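Long-range contacts in cycloalternan-forming enzyme (Listeria monocytogenes serovar 1/2a, PDB 5F7U), which belongs to glycoside hydrolase family 31, with a TIM-barrel domain flanked by beta domains and a family 6 carbohydrate-binding module: residues A[50-54]-A[64-68]; A[83-88]-A[113-119]. The protein carries 1 engineered substitution. One frame throughout, in Å; residues are numbered along the deposited sequence.

Contact 1. Residues A[50-54]-A[64-68]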
ATOM      1  N   ASP A  50     -35.466 -23.832 -35.929  1.00 27.83           N
ATOM      2  CA  ASP A  50     -34.204 -23.971 -36.653  1.00 26.85           C
ATOM      3  C   ASP A  50     -33.320 -22.790 -36.322  1.00 24.30           C
ATOM      4  O   ASP A  50     -33.803 -21.658 -36.241  1.00 23.42           O
ATOM      5  CB  ASP A  50     -34.443 -23.998 -38.167  1.00 29.54           C
ATOM      6  CG  ASP A  50     -35.332 -25.129 -38.595  1.00 32.48           C
ATOM      7  OD1 ASP A  50     -35.044 -26.297 -38.254  1.00 34.55           O
ATOM      8  OD2 ASP A  50     -36.329 -24.850 -39.290  1.00 34.80           O
ATOM      9  N   VAL A  51     -32.035 -23.068 -36.106  1.00 22.17           N
ATOM     10  CA  VAL A  51     -31.039 -22.032 -35.870  1.00 20.33           C
ATOM     11  C   VAL A  51     -29.881 -22.305 -36.806  1.00 20.08           C
ATOM     12  O   VAL A  51     -29.412 -23.447 -36.932  1.00 19.87           O
ATOM     13  CB  VAL A  51     -30.563 -21.988 -34.389  1.00 19.34           C
ATOM     14  CG1 VAL A  51     -29.433 -20.977 -34.190  1.00 18.47           C
ATOM     15  CG2 VAL A  51     -31.731 -21.627 -33.490  1.00 19.86           C
ATOM     16  N   TRP A  52     -29.451 -21.250 -37.491  1.00 19.64           N
ATOM     17  CA  TRP A  52     -28.398 -21.383 -38.478  1.00 19.91           C
ATOM     18  C   TRP A  52     -27.576 -20.111 -38.575  1.00 19.32           C
ATOM     19  O   TRP A  52     -27.938 -19.070 -38.008  1.00 19.12           O
ATOM     20  CB  TRP A  52     -28.965 -21.796 -39.845  1.00 21.03           C
ATOM     21  CG  TRP A  52     -29.719 -20.720 -40.560  1.00 21.84           C
ATOM     22  CD1 TRP A  52     -29.232 -19.895 -41.538  1.00 22.40           C
ATOM     23  CD2 TRP A  52     -31.085 -20.345 -40.359  1.00 22.38           C
ATOM     24  NE1 TRP A  52     -30.221 -19.032 -41.970  1.00 23.24           N
ATOM     25  CE2 TRP A  52     -31.367 -19.288 -41.269  1.00 23.39           C
ATOM     26  CE3 TRP A  52     -32.111 -20.805 -39.518  1.00 22.57           C
ATOM     27  CZ2 TRP A  52     -32.634 -18.681 -41.352  1.00 24.32           C
ATOM     28  CZ3 TRP A  52     -33.374 -20.189 -39.594  1.00 23.46           C
ATOM     29  CH2 TRP A  52     -33.618 -19.138 -40.510  1.00 24.45           C
ATOM     30  N   VAL A  53     -26.451 -20.213 -39.275  1.00 19.17           N
ATOM     31  CA  VAL A  53     -25.530 -19.095 -39.399  1.00 18.54           C
ATOM     32  C   VAL A  53     -25.319 -18.834 -40.888  1.00 19.72           C
ATOM     33  O   VAL A  53     -25.004 -19.756 -41.642  1.00 20.06           O
ATOM     34  CB  VAL A  53     -24.182 -19.384 -38.715  1.00 17.94           C
ATOM     35  CG1 VAL A  53     -23.252 -18.174 -38.824  1.00 17.84           C
ATOM     36  CG2 VAL A  53     -24.408 -19.765 -37.252  1.00 17.14           C
ATOM     37  N   GLU A  54     -25.520 -17.577 -41.278  1.00 19.98           N
ATOM     38  CA  GLU A  54     -25.214 -17.103 -42.613  1.00 21.23           C
ATOM     39  C   GLU A  54     -23.929 -16.296 -42.545  1.00 20.47           C
ATOM     40  O   GLU A  54     -23.760 -15.457 -41.666  1.00 19.65           O
ATOM     41  CB  GLU A  54     -26.368 -16.269 -43.136  1.00 22.81           C
ATOM     42  CG  GLU A  54     -27.617 -17.105 -43.317  1.00 24.42           C
ATOM     43  CD  GLU A  54     -28.812 -16.326 -43.833  1.00 26.59           C
ATOM     44  OE1 GLU A  54     -28.664 -15.129 -44.176  1.00 27.93           O
ATOM     45  OE2 GLU A  54     -29.903 -16.930 -43.909  1.00 27.35           O
ATOM     46  N   ASN A  64     -24.381 -22.181 -45.349  1.00 26.72           N
ATOM     47  CA  ASN A  64     -24.905 -21.938 -43.993  1.00 25.32           C
ATOM     48  C   ASN A  64     -24.442 -23.028 -43.051  1.00 24.76           C
ATOM     49  O   ASN A  64     -24.352 -24.187 -43.458  1.00 25.87           O
ATOM     50  CB  ASN A  64     -26.436 -21.946 -43.962  1.00 25.75           C
ATOM     51  CG  ASN A  64     -27.071 -20.795 -44.720  1.00 26.60           C
ATOM     52  OD1 ASN A  64     -26.427 -19.817 -45.082  1.00 26.60           O
ATOM     53  ND2 ASN A  64     -28.369 -20.911 -44.943  1.00 27.61           N
ATOM     54  N   VAL A  65     -24.179 -22.660 -41.799  1.00 23.35           N
ATOM     55  CA  VAL A  65     -23.867 -23.631 -40.756  1.00 22.93           C
ATOM     56  C   VAL A  65     -25.140 -23.821 -39.938  1.00 22.83           C
ATOM     57  O   VAL A  65     -25.763 -22.844 -39.503  1.00 22.27           O
ATOM     58  CB  VAL A  65     -22.670 -23.156 -39.887  1.00 22.15           C
ATOM     59  CG1 VAL A  65     -22.512 -24.003 -38.627  1.00 21.59           C
ATOM     60  CG2 VAL A  65     -21.386 -23.198 -40.698  1.00 22.83           C
ATOM     61  N   THR A  66     -25.548 -25.073 -39.772  1.00 23.41           N
ATOM     62  CA  THR A  66     -26.752 -25.381 -39.016  1.00 23.82           C
ATOM     63  C   THR A  66     -26.309 -25.558 -37.565  1.00 22.55           C
ATOM     64  O   THR A  66     -25.347 -26.293 -37.313  1.00 23.51           O
ATOM     65  CB  THR A  66     -27.425 -26.660 -39.572  1.00 25.34           C
ATOM     66  OG1 THR A  66     -27.893 -26.404 -40.900  1.00 27.15           O
ATOM     67  CG2 THR A  66     -28.618 -27.082 -38.741  1.00 26.24           C
ATOM     68  N   ALA A  67     -26.987 -24.908 -36.621  1.00 21.09           N
ATOM     69  CA  ALA A  67     -26.633 -25.065 -35.205  1.00 20.12           C
ATOM     70  C   ALA A  67     -27.243 -26.334 -34.610  1.00 20.70           C
ATOM     71  O   ALA A  67     -28.270 -26.820 -35.083  1.00 21.89           O
ATOM     72  CB  ALA A  67     -27.021 -23.849 -34.393  1.00 19.09           C
ATOM     73  N   ALA A  68     -26.591 -26.846 -33.570  1.00 20.37           N
ATOM     74  CA  ALA A  68     -26.983 -28.056 -32.862  1.00 20.97           C
ATOM     75  C   ALA A  68     -27.602 -27.684 -31.516  1.00 20.70           C
ATOM     76  O   ALA A  68     -27.092 -26.775 -30.844  1.00 19.57           O
ATOM     77  CB  ALA A  68     -25.730 -28.900 -32.626  1.00 21.26           C
TER
HETATM   78  O   HOH W   1     -30.997 -25.883 -35.983  1.00 28.08           O
HETATM   79  O   HOH W   2     -29.939 -18.772 -46.022  1.00 38.55           O
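Trp-52 and Asn-64 lie side by side across an antiparallel beta hairpin of strands 49-57 and 60-73 in the Lmo2446-like N-terminal domain (E-set clan). The two side chains point the same way, with ring and amide planes 32° apart, and Asn-64 ND2 approaches Trp-52 CD1 obliquely at 3.7 Å. The indole stands with CG between the backbone N and the carbonyl carbon (chi1 72°), which lays it along its own strand, the six-membered ring toward Asp-50 and NE1 toward Glu-54. There NE1 donates an almost straight bond, 176° at the hydrogen, to OE2, which lies in the indole plane; the N-H comes on the anti side, tilted out of the carboxylate plane. The Glu-54 carboxylate is turned nearly parallel to the Asn-64 amide but in a separate plane, and Asn-64 OD1 rests 3.4 Å from Glu-54 CG. A water accepts from Asn-64 ND2 and donates to Glu-54 OE2, so that oxygen receives two hydrogen bonds; OE1 forms a salt bridge with Lys-97 of strand 91-100.

On the other face, Val-53 and Val-65 form a hydrogen-bonded pair, their CB atoms 4.2 Å apart. Val-51 places CG1 anti to its N, 3.8 Å from Ala-67 CB. Trp-79 and Ala-81 of strand 76-84 adjoin this apolar patch, while Ile-40 and Leu-38 of strand 36-43 pack on the two valines of 50-54 in the interior.

The backbone ladder fixes this register: Val-53 N binds Val-65 O, the return bond runs from Val-65 N, and Ala-67 N reaches Val-51 O at 2.8 Å.

Contact 2. Residues A[83-88]-A[113-119]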
ATOM      1  N   LEU A  83     -18.145 -23.172 -36.641  1.00 20.77           N
ATOM      2  CA  LEU A  83     -17.649 -22.577 -37.877  1.00 21.16           C
ATOM      3  C   LEU A  83     -16.375 -23.242 -38.401  1.00 22.04           C
ATOM      4  O   LEU A  83     -15.942 -22.975 -39.530  1.00 22.81           O
ATOM      5  CB  LEU A  83     -17.402 -21.069 -37.694  1.00 20.88           C
ATOM      6  CG  LEU A  83     -18.603 -20.163 -37.409  1.00 20.68           C
ATOM      7  CD1 LEU A  83     -18.119 -18.726 -37.255  1.00 20.28           C
ATOM      8  CD2 LEU A  83     -19.655 -20.244 -38.507  1.00 21.17           C
ATOM      9  N   GLY A  84     -15.785 -24.109 -37.584  1.00 21.99           N
ATOM     10  CA  GLY A  84     -14.501 -24.713 -37.898  1.00 22.69           C
ATOM     11  C   GLY A  84     -13.333 -23.801 -37.559  1.00 22.16           C
ATOM     12  O   GLY A  84     -13.484 -22.810 -36.816  1.00 21.09           O
ATOM     13  N   LYS A  85     -12.167 -24.146 -38.103  1.00 23.07           N
ATOM     14  CA  LYS A  85     -10.909 -23.420 -37.858  1.00 23.05           C
ATOM     15  C   LYS A  85     -10.557 -22.557 -39.050  1.00 22.75           C
ATOM     16  O   LYS A  85     -11.009 -22.822 -40.168  1.00 23.41           O
ATOM     17  CB  LYS A  85      -9.741 -24.393 -37.690  1.00 25.59           C
ATOM     18  CG  LYS A  85      -9.816 -25.343 -36.523  1.00 27.58           C
ATOM     19  CD  LYS A  85      -8.818 -26.463 -36.782  1.00 30.15           C
ATOM     20  CE  LYS A  85      -8.709 -27.387 -35.580  1.00 31.84           C
ATOM     21  NZ  LYS A  85      -7.975 -28.630 -35.955  1.00 33.80           N
ATOM     22  N   PHE A  86      -9.701 -21.563 -38.823  1.00 21.69           N
ATOM     23  CA  PHE A  86      -9.338 -20.606 -39.855  1.00 21.97           C
ATOM     24  C   PHE A  86      -7.841 -20.350 -39.931  1.00 22.49           C
ATOM     25  O   PHE A  86      -7.081 -20.758 -39.043  1.00 22.68           O
ATOM     26  CB  PHE A  86     -10.115 -19.299 -39.635  1.00 20.64           C
ATOM     27  CG  PHE A  86     -11.587 -19.486 -39.718  1.00 20.20           C
ATOM     28  CD1 PHE A  86     -12.216 -19.594 -40.959  1.00 20.86           C
ATOM     29  CD2 PHE A  86     -12.357 -19.600 -38.548  1.00 19.39           C
ATOM     30  CE1 PHE A  86     -13.594 -19.814 -41.040  1.00 20.49           C
ATOM     31  CE2 PHE A  86     -13.731 -19.812 -38.624  1.00 19.16           C
ATOM     32  CZ  PHE A  86     -14.347 -19.912 -39.872  1.00 19.82           C
ATOM     33  N   GLU A  87      -7.430 -19.724 -41.029  1.00 23.35           N
ATOM     34  CA  GLU A  87      -6.033 -19.329 -41.227  1.00 24.13           C
ATOM     35  C   GLU A  87      -5.807 -17.868 -40.885  1.00 23.05           C
ATOM     36  O   GLU A  87      -6.741 -17.058 -40.946  1.00 21.92           O
ATOM     37  CB  GLU A  87      -5.632 -19.586 -42.666  1.00 26.76           C
ATOM     38  CG  GLU A  87      -5.627 -21.052 -43.041  1.00 29.45           C
ATOM     39  CD  GLU A  87      -5.504 -21.238 -44.542  1.00 32.56           C
ATOM     40  OE1 GLU A  87      -4.426 -20.954 -45.093  1.00 35.20           O
ATOM     41  OE2 GLU A  87      -6.492 -21.652 -45.172  1.00 34.29           O
ATOM     42  N   LYS A  88      -4.552 -17.537 -40.562  1.00 22.74           N
ATOM     43  CA  LYS A  88      -4.152 -16.152 -40.299  1.00 22.27           C
ATOM     44  C   LYS A  88      -4.556 -15.300 -41.502  1.00 22.62           C
ATOM     45  O   LYS A  88      -4.261 -15.674 -42.641  1.00 23.37           O
ATOM     46  CB  LYS A  88      -2.637 -16.063 -40.076  1.00 22.52           C
ATOM     47  CG  LYS A  88      -2.112 -14.647 -39.851  1.00 22.33           C
ATOM     48  CD  LYS A  88      -0.610 -14.623 -40.001  1.00 23.07           C
ATOM     49  CE  LYS A  88      -0.037 -13.259 -39.668  1.00 23.25           C
ATOM     50  NZ  LYS A  88       1.419 -13.247 -39.950  1.00 24.48           N
ATOM     51  N   PHE A 113     -14.904 -10.998 -37.360  1.00 17.32           N
ATOM     52  CA  PHE A 113     -13.616 -11.193 -36.679  1.00 17.11           C
ATOM     53  C   PHE A 113     -12.511 -11.440 -37.684  1.00 17.79           C
ATOM     54  O   PHE A 113     -12.771 -11.907 -38.806  1.00 18.46           O
ATOM     55  CB  PHE A 113     -13.663 -12.284 -35.576  1.00 16.28           C
ATOM     56  CG  PHE A 113     -13.976 -13.693 -36.066  1.00 15.91           C
ATOM     57  CD1 PHE A 113     -12.961 -14.564 -36.490  1.00 16.13           C
ATOM     58  CD2 PHE A 113     -15.291 -14.172 -36.033  1.00 15.48           C
ATOM     59  CE1 PHE A 113     -13.262 -15.868 -36.892  1.00 16.06           C
ATOM     60  CE2 PHE A 113     -15.604 -15.476 -36.425  1.00 15.57           C
ATOM     61  CZ  PHE A 113     -14.587 -16.329 -36.862  1.00 15.91           C
ATOM     62  N   TYR A 114     -11.292 -11.080 -37.286  1.00 18.16           N
ATOM     63  CA  TYR A 114     -10.117 -11.226 -38.132  1.00 19.05           C
ATOM     64  C   TYR A 114      -9.176 -12.215 -37.458  1.00 18.46           C
ATOM     65  O   TYR A 114      -8.795 -12.030 -36.302  1.00 18.61           O
ATOM     66  CB  TYR A 114      -9.413  -9.885 -38.338  1.00 20.40           C
ATOM     67  CG  TYR A 114     -10.323  -8.784 -38.830  1.00 21.70           C
ATOM     68  CD1 TYR A 114     -10.518  -8.566 -40.204  1.00 22.94           C
ATOM     69  CD2 TYR A 114     -10.981  -7.933 -37.917  1.00 22.08           C
ATOM     70  CE1 TYR A 114     -11.360  -7.550 -40.647  1.00 24.38           C
ATOM     71  CE2 TYR A 114     -11.812  -6.917 -38.360  1.00 23.14           C
ATOM     72  CZ  TYR A 114     -11.993  -6.730 -39.719  1.00 24.41           C
ATOM     73  OH  TYR A 114     -12.820  -5.706 -40.148  1.00 26.05           O
ATOM     74  N   VAL A 115      -8.800 -13.250 -38.187  1.00 18.06           N
ATOM     75  CA  VAL A 115      -8.054 -14.354 -37.605  1.00 17.54           C
ATOM     76  C   VAL A 115      -6.565 -14.006 -37.573  1.00 17.84           C
ATOM     77  O   VAL A 115      -5.970 -13.626 -38.586  1.00 18.41           O
ATOM     78  CB  VAL A 115      -8.355 -15.669 -38.348  1.00 17.71           C
ATOM     79  CG1 VAL A 115      -7.550 -16.815 -37.758  1.00 18.02           C
ATOM     80  CG2 VAL A 115      -9.855 -15.970 -38.256  1.00 17.24           C
ATOM     81  N   THR A 116      -5.983 -14.147 -36.389  1.00 17.34           N
ATOM     82  CA  THR A 116      -4.652 -13.636 -36.109  1.00 17.77           C
ATOM     83  C   THR A 116      -3.622 -14.738 -35.856  1.00 18.37           C
ATOM     84  O   THR A 116      -3.972 -15.897 -35.608  1.00 18.13           O
ATOM     85  CB  THR A 116      -4.709 -12.740 -34.858  1.00 17.48           C
ATOM     86  OG1 THR A 116      -5.310 -13.487 -33.788  1.00 16.56           O
ATOM     87  CG2 THR A 116      -5.551 -11.477 -35.126  1.00 17.07           C
ATOM     88  N   ASP A 117      -2.347 -14.360 -35.935  1.00 18.22           N
ATOM     89  CA  ASP A 117      -1.262 -15.181 -35.421  1.00 18.63           C
ATOM     90  C   ASP A 117      -0.124 -14.279 -34.980  1.00 17.67           C
ATOM     91  O   ASP A 117      -0.088 -13.095 -35.333  1.00 17.22           O
ATOM     92  CB  ASP A 117      -0.786 -16.227 -36.463  1.00 20.11           C
ATOM     93  CG  ASP A 117      -0.203 -17.493 -35.815  1.00 21.05           C
ATOM     94  OD1 ASP A 117       0.122 -17.509 -34.606  1.00 20.85           O
ATOM     95  OD2 ASP A 117      -0.061 -18.499 -36.542  1.00 22.77           O
ATOM     96  N   TRP A 118       0.780 -14.838 -34.178  1.00 17.61           N
ATOM     97  CA  TRP A 118       1.928 -14.097 -33.656  1.00 17.04           C
ATOM     98  C   TRP A 118       2.993 -13.827 -34.707  1.00 17.27           C
ATOM     99  O   TRP A 118       3.319 -14.698 -35.523  1.00 17.72           O
ATOM    100  CB  TRP A 118       2.523 -14.835 -32.441  1.00 16.93           C
ATOM    101  CG  TRP A 118       1.623 -14.744 -31.245  1.00 17.02           C
ATOM    102  CD1 TRP A 118       0.729 -15.687 -30.806  1.00 17.43           C
ATOM    103  CD2 TRP A 118       1.498 -13.630 -30.369  1.00 16.47           C
ATOM    104  NE1 TRP A 118       0.060 -15.220 -29.689  1.00 17.18           N
ATOM    105  CE2 TRP A 118       0.498 -13.955 -29.412  1.00 16.55           C
ATOM    106  CE3 TRP A 118       2.112 -12.366 -30.314  1.00 15.75           C
ATOM    107  CZ2 TRP A 118       0.128 -13.080 -28.385  1.00 16.24           C
ATOM    108  CZ3 TRP A 118       1.732 -11.475 -29.292  1.00 15.38           C
ATOM    109  CH2 TRP A 118       0.748 -11.849 -28.336  1.00 15.77           C
ATOM    110  N   GLU A 119       3.521 -12.603 -34.671  1.00 16.93           N
ATOM    111  CA  GLU A 119       4.712 -12.210 -35.426  1.00 17.32           C
ATOM    112  C   GLU A 119       5.680 -11.647 -34.398  1.00 16.82           C
ATOM    113  O   GLU A 119       5.255 -10.975 -33.443  1.00 16.35           O
ATOM    114  CB  GLU A 119       4.377 -11.138 -36.451  1.00 17.48           C
ATOM    115  CG  GLU A 119       3.389 -11.596 -37.522  1.00 18.29           C
ATOM    116  CD  GLU A 119       3.027 -10.515 -38.525  1.00 18.43           C
ATOM    117  OE1 GLU A 119       3.373  -9.321 -38.336  1.00 18.18           O
ATOM    118  OE2 GLU A 119       2.367 -10.873 -39.517  1.00 19.18           O
TER
HETATM  119  O   HOH W   3       2.229 -15.168 -38.022  1.00 19.25           O
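Phe-113 turns its ring edge toward the face of Phe-86 in an offset edge-to-face pair, part of the apolar interior of the E-set-like N-terminal beta domain. The planes stand 70° apart with centroids separated by 5.9 Å, and the nearest carbons are Phe-113 CZ and Phe-86 CE2. Leu-83 comes to the same ring edge, CD1 lying 4.2 Å from Phe-113 CE2. Val-115 meets Phe-86 from another direction: its CG2 rests 3.6 Å from Phe-86 CB, while CG1 lies against the Glu-87 carbonyl oxygen.

Toward 117-119 the contact becomes polar. Lys-88 has CG anti to its backbone N (chi1 178°) and stays extended, which carries its methylenes past Asp-117 CB, with CD at 3.9 Å. The ammonium ends in a salt bridge with Glu-119 and also donates to a water that in turn donates to Trp-118 O.

In the next shell, Ile-92 and Val-36 touch both phenylalanines, from strands 91-100 and 36-43. Backbone bonds of Phe-86 with Gly-33 and of Val-115 with Gly-89 anchor the two segments. At the polar end, Trp-227 NE1 binds Glu-119 OE1, so each carboxylate oxygen has a partner and the group's rotation is restrained. Lys-88 NZ approaches the other oxygen, OE2, along its anti lone pair at 2.6 Å.

From the N terminus, strand 49-57 turns back into strand 60-73, and contact 1 closes this short hairpin with nine residues between its segments. The next strand, 76-84, pairs with 60-73 and leads into contact 2, which closes a longer loop of 24 residues as strand 106-129 returns. The contacts are therefore in series, neither nested nor crossed. Their centres are 21 Å apart, yet they meet at Leu-83: its CD2 lies 4.1 Å from Val-65 CG2 and 4.2 Å from Val-53 CG1. Contact 1 thus joins adjacent strands, whereas contact 2 ties the end of 76-84 and its following loop to 106-129, a strand that also pairs with 214-229.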